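Local coordinates for protein pid-3 (Caenorhabditis elegans, PDB 7OCX), which takes part in piRNA biogenesis as a component of the PETISCO complex, pairing through its RNA recognition motif domain with that of TOFU-6, at residues M14-G19 with S48-L53. Residues are numbered along the deposited sequence; the frame is centred on the assembly and turned at random.
Sequences MLKISG and SAVVAL
L15 runs alongside V51 on the same face of the sheet: its CD1 meets V51 CB at 3.8 Å, while CD2 reaches L53 CD1 at 3.7 Å. Chi1 (63°) sets CG between the backbone N and the carbonyl carbon, and chi2 (73°) then sends CD1 to V51 and CD2 to L53; A62 of helix 56-66 touches both leucines. An alanine in place of L15 would lack both methyls and would probably leave V51 CB and L53 CD1 without these partners, opening a gap under helix 56-66. I17 extends this apolar face, its side chain slanting across that of V51, CG2 to CG2 at 3.9 Å. Strands 14-18 and 48-53 are the two central strands of the RNA recognition motif, identified by the beta-alpha-beta-beta-alpha-beta succession and the antiparallel strand order 38-45, 48-53, 14-18, 75-81. Two hydrogen-bonded pairs fix the register: L15 and V51 exchange both N-H...O bonds, as do I17 and A49, where I17 N reaches A49 O at 3.1 Å and 172°. On the other face, M14 CG rests against A52, and S18 CB meets S48 CB at 3.8 Å; S48 OG is hydrogen-bonded to T44 OG1 on strand 38-45.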
ATOM      1  N   MET B  14      12.777 -13.259   4.302  1.00 34.04           N
ATOM      2  CA  MET B  14      12.873 -12.004   5.031  1.00 33.38           C
ATOM      3  C   MET B  14      13.655 -10.958   4.277  1.00 39.25           C
ATOM      4  O   MET B  14      14.580 -11.254   3.509  1.00 41.00           O
ATOM      5  CB  MET B  14      13.486 -12.257   6.418  1.00 34.77           C
ATOM      6  CG  MET B  14      12.424 -12.846   7.328  1.00 49.92           C
ATOM      7  SD  MET B  14      13.049 -13.958   8.582  1.00 73.43           S
ATOM      8  CE  MET B  14      14.691 -13.333   8.861  1.00 60.70           C
ATOM      9  N   LEU B  15      13.246  -9.720   4.488  1.00 34.96           N
ATOM     10  CA  LEU B  15      13.974  -8.596   3.943  1.00 36.10           C
ATOM     11  C   LEU B  15      14.109  -7.526   5.011  1.00 39.21           C
ATOM     12  O   LEU B  15      13.402  -7.528   6.024  1.00 38.15           O
ATOM     13  CB  LEU B  15      13.292  -8.055   2.691  1.00 39.88           C
ATOM     14  CG  LEU B  15      11.876  -7.471   2.776  1.00 39.45           C
ATOM     15  CD1 LEU B  15      11.896  -6.135   3.447  1.00 38.25           C
ATOM     16  CD2 LEU B  15      11.401  -7.369   1.349  1.00 45.76           C
ATOM     17  N   LYS B  16      15.081  -6.657   4.785  1.00 34.41           N
ATOM     18  CA  LYS B  16      15.316  -5.447   5.554  1.00 37.18           C
ATOM     19  C   LYS B  16      14.835  -4.269   4.735  1.00 41.19           C
ATOM     20  O   LYS B  16      15.105  -4.198   3.535  1.00 41.34           O
ATOM     21  CB  LYS B  16      16.803  -5.237   5.869  1.00 41.49           C
ATOM     22  CG  LYS B  16      17.456  -6.258   6.770  1.00 54.12           C
ATOM     23  CD  LYS B  16      18.758  -5.694   7.367  1.00 60.62           C
ATOM     24  CE  LYS B  16      19.772  -6.797   7.699  1.00 74.45           C
ATOM     25  NZ  LYS B  16      21.199  -6.412   7.444  1.00 73.00           N
ATOM     26  N   ILE B  17      14.121  -3.350   5.369  1.00 37.19           N
ATOM     27  CA  ILE B  17      13.672  -2.125   4.717  1.00 35.22           C
ATOM     28  C   ILE B  17      13.950  -0.954   5.652  1.00 35.02           C
ATOM     29  O   ILE B  17      13.752  -1.062   6.867  1.00 37.31           O
ATOM     30  CB  ILE B  17      12.180  -2.209   4.327  1.00 40.81           C
ATOM     31  CG1 ILE B  17      11.725  -0.907   3.658  1.00 41.09           C
ATOM     32  CG2 ILE B  17      11.308  -2.560   5.539  1.00 35.73           C
ATOM     33  CD1 ILE B  17      10.452  -1.076   2.867  1.00 37.90           C
ATOM     34  N   SER B  18      14.441   0.156   5.095  1.00 36.11           N
ATOM     35  CA  SER B  18      14.805   1.304   5.915  1.00 40.22           C
ATOM     36  C   SER B  18      14.672   2.559   5.060  1.00 40.30           C
ATOM     37  O   SER B  18      14.566   2.485   3.832  1.00 40.85           O
ATOM     38  CB  SER B  18      16.223   1.175   6.479  1.00 45.78           C
ATOM     39  OG  SER B  18      17.220   1.120   5.471  1.00 46.36           O
ATOM     40  N   GLY B  19      14.604   3.714   5.735  1.00 40.54           N
ATOM     41  CA  GLY B  19      14.593   4.994   5.065  1.00 35.44           C
ATOM     42  C   GLY B  19      13.243   5.673   4.969  1.00 36.26           C
ATOM     43  O   GLY B  19      13.204   6.848   4.580  1.00 31.11           O
ATOM     44  N   SER B  48      13.369   1.724  10.227  1.00 37.86           N
ATOM     45  CA  SER B  48      13.865   0.456   9.716  1.00 35.33           C
ATOM     46  C   SER B  48      13.060  -0.688  10.311  1.00 35.37           C
ATOM     47  O   SER B  48      12.584  -0.617  11.454  1.00 34.08           O
ATOM     48  CB  SER B  48      15.368   0.231  10.017  1.00 38.31           C
ATOM     49  OG  SER B  48      15.644   0.139  11.403  1.00 40.80           O
ATOM     50  N   ALA B  49      12.950  -1.765   9.536  1.00 32.86           N
ATOM     51  CA  ALA B  49      12.263  -2.952  10.012  1.00 37.05           C
ATOM     52  C   ALA B  49      12.795  -4.174   9.284  1.00 38.08           C
ATOM     53  O   ALA B  49      13.513  -4.074   8.281  1.00 37.00           O
ATOM     54  CB  ALA B  49      10.751  -2.831   9.816  1.00 37.23           C
ATOM     55  N   VAL B  50      12.466  -5.341   9.826  1.00 38.22           N
ATOM     56  CA  VAL B  50      12.687  -6.612   9.150  1.00 37.06           C
ATOM     57  C   VAL B  50      11.316  -7.214   8.854  1.00 34.37           C
ATOM     58  O   VAL B  50      10.451  -7.253   9.737  1.00 39.05           O
ATOM     59  CB  VAL B  50      13.557  -7.565   9.989  1.00 38.85           C
ATOM     60  CG1 VAL B  50      13.554  -8.915   9.293  1.00 37.52           C
ATOM     61  CG2 VAL B  50      14.992  -7.040  10.171  1.00 42.56           C
ATOM     62  N   VAL B  51      11.106  -7.666   7.620  1.00 34.42           N
ATOM     63  CA  VAL B  51       9.775  -8.049   7.147  1.00 34.44           C
ATOM     64  C   VAL B  51       9.837  -9.474   6.639  1.00 40.34           C
ATOM     65  O   VAL B  51      10.744  -9.821   5.879  1.00 38.75           O
ATOM     66  CB  VAL B  51       9.276  -7.113   6.028  1.00 31.30           C
ATOM     67  CG1 VAL B  51       7.947  -7.582   5.497  1.00 34.64           C
ATOM     68  CG2 VAL B  51       9.257  -5.702   6.534  1.00 35.98           C
ATOM     69  N   ALA B  52       8.869 -10.290   7.033  1.00 36.59           N
ATOM     70  CA  ALA B  52       8.709 -11.622   6.466  1.00 36.16           C
ATOM     71  C   ALA B  52       7.617 -11.549   5.403  1.00 36.75           C
ATOM     72  O   ALA B  52       6.481 -11.176   5.705  1.00 33.56           O
ATOM     73  CB  ALA B  52       8.368 -12.648   7.544  1.00 38.69           C
ATOM     74  N   LEU B  53       7.987 -11.830   4.161  1.00 32.63           N
ATOM     75  CA  LEU B  53       7.065 -11.959   3.049  1.00 33.21           C
ATOM     76  C   LEU B  53       6.749 -13.433   2.852  1.00 34.24           C
ATOM     77  O   LEU B  53       7.307 -14.305   3.512  1.00 38.22           O
ATOM     78  CB  LEU B  53       7.639 -11.332   1.781  1.00 32.77           C
ATOM     79  CG  LEU B  53       8.030  -9.853   1.737  1.00 29.27           C
ATOM     80  CD1 LEU B  53       8.517  -9.524   0.355  1.00 34.78           C
ATOM     81  CD2 LEU B  53       6.824  -9.001   2.111  1.00 33.16           C
TER